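Local coordinates for DNA replication licensing factor MCM related protein (Thermoplasma acidophilum, PDB 4ME3) that forms the N-terminal, zinc-binding part of an archaeal MCM protein, which probably unwinds DNA at the expense of ATP during replication, at residues Leu20-Phe25 / Leu81-Leu86; Arg26-Ser31 / Phe51-Asp56; Val89-Asn94 / Leu153-Gln158. One frame throughout, in Å; residues are numbered along the deposited sequence.

Interaction 1: Leu20-Phe25 / Leu81-Leu86; sequences LWRDFF and LQDYLL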
# COMPACT_ATOMS: atom_id res chain seq x y z
N LEU A 20 -12.90 5.14 14.47
CA LEU A 20 -12.27 4.08 15.25
C LEU A 20 -10.74 4.25 15.30
O LEU A 20 -10.12 4.09 16.35
CB LEU A 20 -12.65 2.71 14.69
CG LEU A 20 -14.10 2.29 14.98
CD1 LEU A 20 -14.53 1.15 14.08
CD2 LEU A 20 -14.25 1.89 16.44
N TRP A 21 -10.14 4.58 14.16
CA TRP A 21 -8.70 4.84 14.12
C TRP A 21 -8.35 6.04 15.00
O TRP A 21 -7.36 6.01 15.73
CB TRP A 21 -8.23 5.13 12.69
CG TRP A 21 -7.95 3.90 11.88
CD1 TRP A 21 -8.62 3.49 10.77
CD2 TRP A 21 -6.92 2.93 12.12
NE1 TRP A 21 -8.07 2.32 10.29
CE2 TRP A 21 -7.03 1.95 11.10
CE3 TRP A 21 -5.92 2.79 13.08
CZ2 TRP A 21 -6.17 0.86 11.02
CZ3 TRP A 21 -5.08 1.70 13.00
CH2 TRP A 21 -5.20 0.75 11.98
N ARG A 22 -9.14 7.10 14.91
CA ARG A 22 -8.87 8.31 15.68
C ARG A 22 -8.75 8.03 17.17
O ARG A 22 -7.79 8.46 17.82
CB ARG A 22 -9.96 9.36 15.44
CG ARG A 22 -9.88 10.03 14.07
CD ARG A 22 -10.75 11.27 14.01
NE ARG A 22 -10.86 11.77 12.64
CZ ARG A 22 -11.77 11.38 11.76
NH1 ARG A 22 -12.68 10.46 12.10
NH2 ARG A 22 -11.79 11.89 10.54
N ASP A 23 -9.72 7.30 17.71
CA ASP A 23 -9.70 6.97 19.13
C ASP A 23 -8.53 6.04 19.45
O ASP A 23 -7.90 6.17 20.50
CB ASP A 23 -11.01 6.30 19.54
CG ASP A 23 -12.12 7.29 19.80
OD1 ASP A 23 -11.82 8.50 19.95
OD2 ASP A 23 -13.28 6.85 19.87
N PHE A 24 -8.24 5.12 18.54
CA PHE A 24 -7.17 4.16 18.77
C PHE A 24 -5.81 4.85 18.92
O PHE A 24 -5.06 4.58 19.86
CB PHE A 24 -7.09 3.13 17.63
CG PHE A 24 -5.87 2.27 17.71
CD1 PHE A 24 -5.81 1.23 18.62
CD2 PHE A 24 -4.79 2.51 16.89
CE1 PHE A 24 -4.68 0.44 18.70
CE2 PHE A 24 -3.65 1.73 16.97
CZ PHE A 24 -3.60 0.69 17.87
N PHE A 25 -5.48 5.73 17.98
CA PHE A 25 -4.18 6.38 17.97
C PHE A 25 -3.97 7.11 19.29
O PHE A 25 -2.88 7.07 19.87
CB PHE A 25 -4.07 7.37 16.81
CG PHE A 25 -3.95 6.73 15.46
CD1 PHE A 25 -3.15 5.61 15.26
CD2 PHE A 25 -4.63 7.25 14.37
CE1 PHE A 25 -3.03 5.03 14.02
CE2 PHE A 25 -4.53 6.67 13.12
CZ PHE A 25 -3.72 5.56 12.95
N LEU A 81 -3.01 11.67 7.83
CA LEU A 81 -2.74 12.78 6.92
C LEU A 81 -3.60 14.01 7.22
O LEU A 81 -3.12 15.14 7.16
CB LEU A 81 -2.97 12.34 5.47
CG LEU A 81 -1.89 11.42 4.90
CD1 LEU A 81 -2.40 10.73 3.63
CD2 LEU A 81 -0.62 12.19 4.61
N GLN A 82 -4.86 13.78 7.56
CA GLN A 82 -5.80 14.88 7.79
C GLN A 82 -5.71 15.48 9.19
O GLN A 82 -5.77 16.69 9.36
CB GLN A 82 -7.24 14.41 7.53
CG GLN A 82 -7.51 14.02 6.09
CD GLN A 82 -8.94 13.56 5.86
OE1 GLN A 82 -9.66 13.24 6.81
NE2 GLN A 82 -9.36 13.52 4.60
N ASP A 83 -5.57 14.62 10.20
CA ASP A 83 -5.62 15.07 11.59
C ASP A 83 -4.26 15.46 12.16
O ASP A 83 -4.17 16.32 13.04
CB ASP A 83 -6.24 13.98 12.47
CG ASP A 83 -7.71 13.74 12.17
OD1 ASP A 83 -8.24 14.35 11.22
OD2 ASP A 83 -8.34 12.94 12.90
N TYR A 84 -3.19 14.83 11.67
CA TYR A 84 -1.87 15.03 12.25
C TYR A 84 -0.88 15.77 11.36
O TYR A 84 -0.14 16.63 11.83
CB TYR A 84 -1.26 13.68 12.65
CG TYR A 84 -1.93 13.02 13.82
CD1 TYR A 84 -3.06 12.22 13.65
CD2 TYR A 84 -1.44 13.18 15.11
CE1 TYR A 84 -3.67 11.61 14.71
CE2 TYR A 84 -2.05 12.57 16.19
CZ TYR A 84 -3.16 11.79 15.98
OH TYR A 84 -3.77 11.17 17.06
N LEU A 85 -0.85 15.44 10.07
CA LEU A 85 0.22 15.92 9.20
C LEU A 85 -0.21 17.04 8.26
O LEU A 85 0.58 17.52 7.46
CB LEU A 85 0.76 14.76 8.36
CG LEU A 85 1.35 13.59 9.15
CD1 LEU A 85 1.73 12.45 8.21
CD2 LEU A 85 2.55 14.04 9.96
N LEU A 86 -1.46 17.47 8.39
CA LEU A 86 -2.10 18.31 7.38
C LEU A 86 -1.28 19.53 6.95
O LEU A 86 -1.28 19.90 5.78
CB LEU A 86 -3.48 18.76 7.86
CG LEU A 86 -4.41 19.33 6.80
CD1 LEU A 86 -4.52 18.40 5.59
CD2 LEU A 86 -5.79 19.60 7.39
O HOH W 1 -6.26 10.35 16.49
O HOH W 2 -9.53 12.65 9.37

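Interaction 2: Arg26-Ser31 / Phe51-Asp56; sequences RLYGYS and FRDLED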
# COMPACT_ATOMS: atom_id res chain seq x y z
N ARG A 26 -5.01 7.77 19.77
CA ARG A 26 -4.93 8.52 21.02
C ARG A 26 -4.84 7.60 22.23
O ARG A 26 -3.92 7.71 23.05
CB ARG A 26 -6.14 9.44 21.18
CG ARG A 26 -6.03 10.38 22.37
CD ARG A 26 -7.32 11.17 22.61
NE ARG A 26 -8.39 10.80 21.69
CZ ARG A 26 -8.60 11.35 20.50
NH1 ARG A 26 -7.79 12.31 20.05
NH2 ARG A 26 -9.61 10.95 19.75
N LEU A 27 -5.80 6.68 22.34
CA LEU A 27 -5.89 5.79 23.49
C LEU A 27 -4.61 5.01 23.74
O LEU A 27 -4.20 4.85 24.89
CB LEU A 27 -7.03 4.78 23.29
CG LEU A 27 -8.41 5.14 23.83
CD1 LEU A 27 -9.38 4.04 23.45
CD2 LEU A 27 -8.38 5.34 25.34
N TYR A 28 -3.98 4.52 22.67
CA TYR A 28 -2.82 3.64 22.82
C TYR A 28 -1.48 4.35 22.67
O TYR A 28 -0.44 3.71 22.59
CB TYR A 28 -2.95 2.44 21.89
CG TYR A 28 -3.91 1.43 22.46
CD1 TYR A 28 -5.28 1.56 22.30
CD2 TYR A 28 -3.45 0.37 23.23
CE1 TYR A 28 -6.15 0.66 22.85
CE2 TYR A 28 -4.32 -0.54 23.79
CZ TYR A 28 -5.67 -0.39 23.59
OH TYR A 28 -6.55 -1.28 24.15
N GLY A 29 -1.52 5.68 22.65
CA GLY A 29 -0.31 6.49 22.80
C GLY A 29 0.51 6.65 21.53
O GLY A 29 1.72 6.88 21.61
N TYR A 30 -0.14 6.55 20.38
CA TYR A 30 0.57 6.67 19.11
C TYR A 30 0.77 8.14 18.71
O TYR A 30 1.61 8.45 17.87
CB TYR A 30 -0.17 5.91 18.01
CG TYR A 30 0.04 4.41 18.08
CD1 TYR A 30 1.15 3.82 17.48
CD2 TYR A 30 -0.85 3.59 18.75
CE1 TYR A 30 1.36 2.46 17.56
CE2 TYR A 30 -0.65 2.22 18.83
CZ TYR A 30 0.45 1.66 18.23
OH TYR A 30 0.65 0.30 18.31
N SER A 31 0.01 9.04 19.32
CA SER A 31 0.06 10.45 18.96
C SER A 31 1.47 11.02 19.06
O SER A 31 1.89 11.80 18.19
CB SER A 31 -0.89 11.26 19.85
OG SER A 31 -2.22 10.83 19.68
N PHE A 51 -0.52 -5.05 16.21
CA PHE A 51 -1.79 -5.74 16.16
C PHE A 51 -2.25 -6.11 17.56
O PHE A 51 -3.45 -6.24 17.82
CB PHE A 51 -1.72 -6.99 15.28
CG PHE A 51 -3.06 -7.59 14.99
CD1 PHE A 51 -3.90 -7.00 14.06
CD2 PHE A 51 -3.49 -8.71 15.68
CE1 PHE A 51 -5.14 -7.54 13.80
CE2 PHE A 51 -4.74 -9.25 15.42
CZ PHE A 51 -5.56 -8.66 14.48
N ARG A 52 -1.30 -6.27 18.48
CA ARG A 52 -1.61 -6.56 19.87
C ARG A 52 -2.42 -5.43 20.48
O ARG A 52 -3.36 -5.66 21.25
CB ARG A 52 -0.33 -6.74 20.69
CG ARG A 52 0.63 -7.82 20.18
CD ARG A 52 2.02 -7.60 20.76
NE ARG A 52 2.99 -8.58 20.27
CZ ARG A 52 4.31 -8.43 20.34
NH1 ARG A 52 4.84 -7.33 20.88
NH2 ARG A 52 5.11 -9.37 19.88
N ASP A 53 -2.05 -4.20 20.15
CA ASP A 53 -2.79 -3.02 20.60
C ASP A 53 -4.18 -2.98 19.96
O ASP A 53 -5.17 -2.71 20.64
CB ASP A 53 -2.02 -1.74 20.28
CG ASP A 53 -0.78 -1.57 21.14
OD1 ASP A 53 -0.66 -2.26 22.17
OD2 ASP A 53 0.08 -0.73 20.78
N LEU A 54 -4.25 -3.24 18.66
CA LEU A 54 -5.53 -3.23 17.96
C LEU A 54 -6.51 -4.24 18.55
O LEU A 54 -7.68 -3.93 18.76
CB LEU A 54 -5.32 -3.50 16.46
CG LEU A 54 -4.68 -2.35 15.67
CD1 LEU A 54 -4.17 -2.85 14.32
CD2 LEU A 54 -5.65 -1.20 15.48
N GLU A 55 -6.03 -5.45 18.80
CA GLU A 55 -6.87 -6.49 19.40
C GLU A 55 -7.38 -6.06 20.78
O GLU A 55 -8.55 -6.28 21.11
CB GLU A 55 -6.09 -7.80 19.54
CG GLU A 55 -6.56 -8.89 18.59
CD GLU A 55 -5.75 -10.17 18.72
OE1 GLU A 55 -4.65 -10.12 19.31
OE2 GLU A 55 -6.22 -11.22 18.24
N ASP A 56 -6.50 -5.46 21.57
CA ASP A 56 -6.86 -5.00 22.91
C ASP A 56 -7.90 -3.89 22.85
O ASP A 56 -8.75 -3.76 23.74
CB ASP A 56 -5.61 -4.50 23.63
CG ASP A 56 -5.81 -4.36 25.12
OD1 ASP A 56 -5.91 -5.41 25.80
OD2 ASP A 56 -5.85 -3.21 25.61

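Interaction 3: Val89-Asn94 / Leu153-Gln158; sequences VTQRFN and LTYVEQ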
# COMPACT_ATOMS: atom_id res chain seq x y z
N VAL A 89 1.17 18.55 4.39
CA VAL A 89 0.60 17.81 3.27
C VAL A 89 0.14 18.77 2.17
O VAL A 89 -0.42 19.82 2.46
CB VAL A 89 -0.61 16.97 3.72
CG1 VAL A 89 -1.36 16.40 2.52
CG2 VAL A 89 -0.17 15.86 4.66
N THR A 90 0.38 18.39 0.92
CA THR A 90 -0.09 19.17 -0.22
C THR A 90 -0.76 18.25 -1.22
O THR A 90 -0.83 17.04 -1.00
CB THR A 90 1.06 19.93 -0.91
OG1 THR A 90 1.99 18.99 -1.45
CG2 THR A 90 1.77 20.84 0.08
N GLN A 91 -1.26 18.80 -2.33
CA GLN A 91 -1.89 17.98 -3.36
C GLN A 91 -0.88 16.99 -3.93
O GLN A 91 -1.25 15.94 -4.45
CB GLN A 91 -2.46 18.86 -4.48
CG GLN A 91 -1.44 19.72 -5.20
CD GLN A 91 -2.02 20.43 -6.41
OE1 GLN A 91 -3.18 20.21 -6.78
NE2 GLN A 91 -1.22 21.28 -7.04
N ARG A 92 0.40 17.33 -3.82
CA ARG A 92 1.47 16.47 -4.33
C ARG A 92 2.03 15.55 -3.26
O ARG A 92 2.15 14.34 -3.47
CB ARG A 92 2.61 17.32 -4.89
CG ARG A 92 3.83 16.51 -5.28
CD ARG A 92 4.85 17.36 -6.03
NE ARG A 92 5.98 16.56 -6.50
CZ ARG A 92 6.96 17.03 -7.26
NH1 ARG A 92 6.97 18.30 -7.64
NH2 ARG A 92 7.95 16.23 -7.64
N PHE A 93 2.37 16.12 -2.11
CA PHE A 93 2.99 15.35 -1.03
C PHE A 93 1.93 14.88 -0.04
O PHE A 93 1.67 15.53 0.97
CB PHE A 93 4.04 16.20 -0.31
CG PHE A 93 5.13 16.69 -1.20
CD1 PHE A 93 6.12 15.83 -1.65
CD2 PHE A 93 5.18 18.02 -1.61
CE1 PHE A 93 7.13 16.27 -2.48
CE2 PHE A 93 6.19 18.47 -2.44
CZ PHE A 93 7.16 17.59 -2.88
N ASN A 94 1.33 13.73 -0.34
CA ASN A 94 0.27 13.18 0.49
C ASN A 94 0.39 11.67 0.67
O ASN A 94 -0.60 10.98 0.91
CB ASN A 94 -1.10 13.51 -0.10
CG ASN A 94 -1.28 12.96 -1.51
OD1 ASN A 94 -0.41 12.26 -2.04
ND2 ASN A 94 -2.42 13.27 -2.12
N LEU A 153 -2.98 21.86 -12.26
CA LEU A 153 -2.57 20.48 -11.99
C LEU A 153 -3.59 19.72 -11.16
O LEU A 153 -3.97 20.15 -10.07
CB LEU A 153 -1.22 20.46 -11.28
CG LEU A 153 -0.04 21.02 -12.07
CD1 LEU A 153 1.20 21.06 -11.19
CD2 LEU A 153 0.21 20.19 -13.32
N THR A 154 -4.03 18.58 -11.69
CA THR A 154 -4.86 17.65 -10.96
C THR A 154 -4.03 16.42 -10.62
O THR A 154 -3.47 15.78 -11.52
CB THR A 154 -6.07 17.21 -11.80
OG1 THR A 154 -6.92 18.34 -12.05
CG2 THR A 154 -6.88 16.13 -11.08
N TYR A 155 -3.94 16.09 -9.34
CA TYR A 155 -3.17 14.92 -8.93
C TYR A 155 -4.08 13.72 -8.75
O TYR A 155 -5.17 13.82 -8.19
CB TYR A 155 -2.41 15.21 -7.63
CG TYR A 155 -1.12 15.98 -7.85
CD1 TYR A 155 -1.12 17.36 -7.94
CD2 TYR A 155 0.09 15.31 -7.97
CE1 TYR A 155 0.06 18.06 -8.14
CE2 TYR A 155 1.27 16.00 -8.17
CZ TYR A 155 1.25 17.38 -8.25
OH TYR A 155 2.42 18.07 -8.45
N VAL A 156 -3.64 12.57 -9.26
CA VAL A 156 -4.40 11.33 -9.14
C VAL A 156 -3.51 10.23 -8.58
O VAL A 156 -2.47 9.92 -9.15
CB VAL A 156 -4.96 10.88 -10.49
CG1 VAL A 156 -5.80 9.61 -10.32
CG2 VAL A 156 -5.78 11.98 -11.13
N GLU A 157 -3.93 9.64 -7.47
CA GLU A 157 -3.19 8.53 -6.88
C GLU A 157 -3.26 7.32 -7.81
O GLU A 157 -4.31 7.02 -8.38
CB GLU A 157 -3.77 8.16 -5.51
CG GLU A 157 -3.01 7.04 -4.82
CD GLU A 157 -3.66 6.62 -3.51
OE1 GLU A 157 -4.62 7.29 -3.08
OE2 GLU A 157 -3.21 5.61 -2.92
N GLN A 158 -2.13 6.63 -7.95
CA GLN A 158 -2.05 5.47 -8.82
C GLN A 158 -2.05 4.19 -7.99
O GLN A 158 -1.31 4.06 -7.01
CB GLN A 158 -0.78 5.53 -9.66
CG GLN A 158 -0.67 6.80 -10.48
CD GLN A 158 -1.78 6.91 -11.51
OE1 GLN A 158 -2.01 5.99 -12.28
NE2 GLN A 158 -2.47 8.05 -11.51

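Interaction 1: Leu20-Phe25 / Leu81-Leu86
R22 makes the first contact of segment 20-25 with 81-86, through a salt bridge to D83. Its CG stands beside the backbone N and anti to the carbonyl carbon (chi1 -74°). From there the chain runs extended to NE and crosses the D83 side chain at about a right angle. R22 NE donates to D83 OD2 at 2.8 Å, a bent bond of 134° that uses the syn lone pair of the oxygen. OD2 sits at the guanidinium edge, close to its plane, and the carboxylate is turned only 28° from that plane. R22 CD is also close to D83 OD2, at 3.1 Å. On the same edge of the group, a water accepts from R22 NH2 (2.7 Å) and donates to D83 OD1 (2.8 Å) and Q82 OE1, so both oxygens of the aspartate are bound to the arginine, one directly and one through the water. R22 NH1 has a second partner in D19, and K18 bonds Q82 OE1. The backbone also takes part: a second water donates to R22 O and lies 2.7 Å from Y84 OH, a hydroxyl also hydrogen-bonded to S31. Three residues on, F25 CB lies 3.8 Å from Y84 OH, while the two rings meet obliquely and loosely, with F25 CD2 4.5 Å from Y84 CE1. The contact thus passes from a hydrated ion pair to a loose F25-Y84 contact beside the more buried F25. It joins helix 14-27 to the C-terminal part of helix 69-84, where a wider pi-type turn spans 81-84. V79 and I80 of that helix pack on F25, I34 of helix 31-38 touches both F25 and Y84, and W21 and F24 lean on L54 of helix 51-57.

Interaction 2: Arg26-Ser31 / Phe51-Asp56
Y28 runs alongside D53 of helix 51-57 and meets D56 at its tip, and its side chain carries most of the contact. From CB, the ring is set beside the backbone N (chi1 -78°) and slides past the D53 side chain in the opposite direction. CD2 packs against D53 CB at 3.9 Å. Further out, one face of the ring covers the backbone carbonyl of D53, whose O lies 3.8 Å from Y28 CZ, offset toward the rim. At the tip, Y28 OH donates to D56 OD2 over a short 2.5 Å, reaching the anti side of that oxygen with ring and carboxylate planes 87° apart. The F24 ring packs on Y28 as well. Beyond Y28, G29 is the C-prime residue of a Schellman motif that ends helix 14-27, and the turn carries Y30 to the same helix 51-57. There Y30 OH accepts from S50 N, its stronger partner, and has D53 OD2 2.7 Å away in a weak bond. No ion pair joins the two segments. The short Y28-D56 bond is consistent with a carboxylate accepting strongly from a neutral phenol, and a hydroxyl beside each of D53 and D56 would probably ease the closeness of the two acids.

Interaction 3: Val89-Asn94 / Leu153-Gln158
Y155 extends its ring beside its own backbone N (chi1 -81°) toward the turn where Q91 and R92 receive it. Q91 CG occupies the crowded position between backbone N and carbonyl carbon (chi1 60°), which brings the chain alongside the CD1-CE1 edge of the tyrosine, with Q91 CG 3.6 Å from Y155 CD1. The extended R92 side chain passes obliquely over the hydroxyl end: R92 CB is 3.6 Å from Y155 CZ, and R92 CD 3.5 Å from Y155 OH. Between these two side chains the backbone itself covers the ring. R92 CA lies 4.0 Å from the centroid of the Y155 ring, 15° off its normal, in a CH-pi contact, and Q91 O is 3.4 Å from Y155 CG. Strand 153-157 runs antiparallel to strand 123-147 in the zinc-binding part of the domain; C147, C150, C169 and C172 hold the zinc ion, about 9 Å from the L153 side chain. The contact therefore sets this strand pair, which carries part of the zinc site, against the loop that follows helix 69-84. The loop is shaped by an ST motif, F93 N donating to T90 OG1 at 3.0 Å, and R92 CG lies over the centre of the F93 ring. Y155 OH is hydrogen-bonded to L189 O. With the ring cut back to an alanine here, the Q91-R92 backbone is likely to lose the face it rests on, and L189 O its hydroxyl partner. R92 NE forms a salt bridge with E191, and N142 ND2 bonds both Q91 O and R92 O.

How the interactions relate
Interactions 1 and 2 share helix 14-27 and lie 12 Å apart between centres. They are joined directly: F25 O is 2.8 Å from Y30 N, and F24 packs on Y30 and L54. Along the chain both segments of interaction 2 fall between 20-25 and 81-86, so the two contacts tie together one helical bundle of the MCM N-terminal domain. Interaction 3 follows in series, with its centre about 19 Å and 29 Å from those of interactions 1 and 2, and links that bundle to the strand pair beside the zinc site, in the OB part of the chain. L81 packs against V89 and N94, which connects interactions 1 and 3.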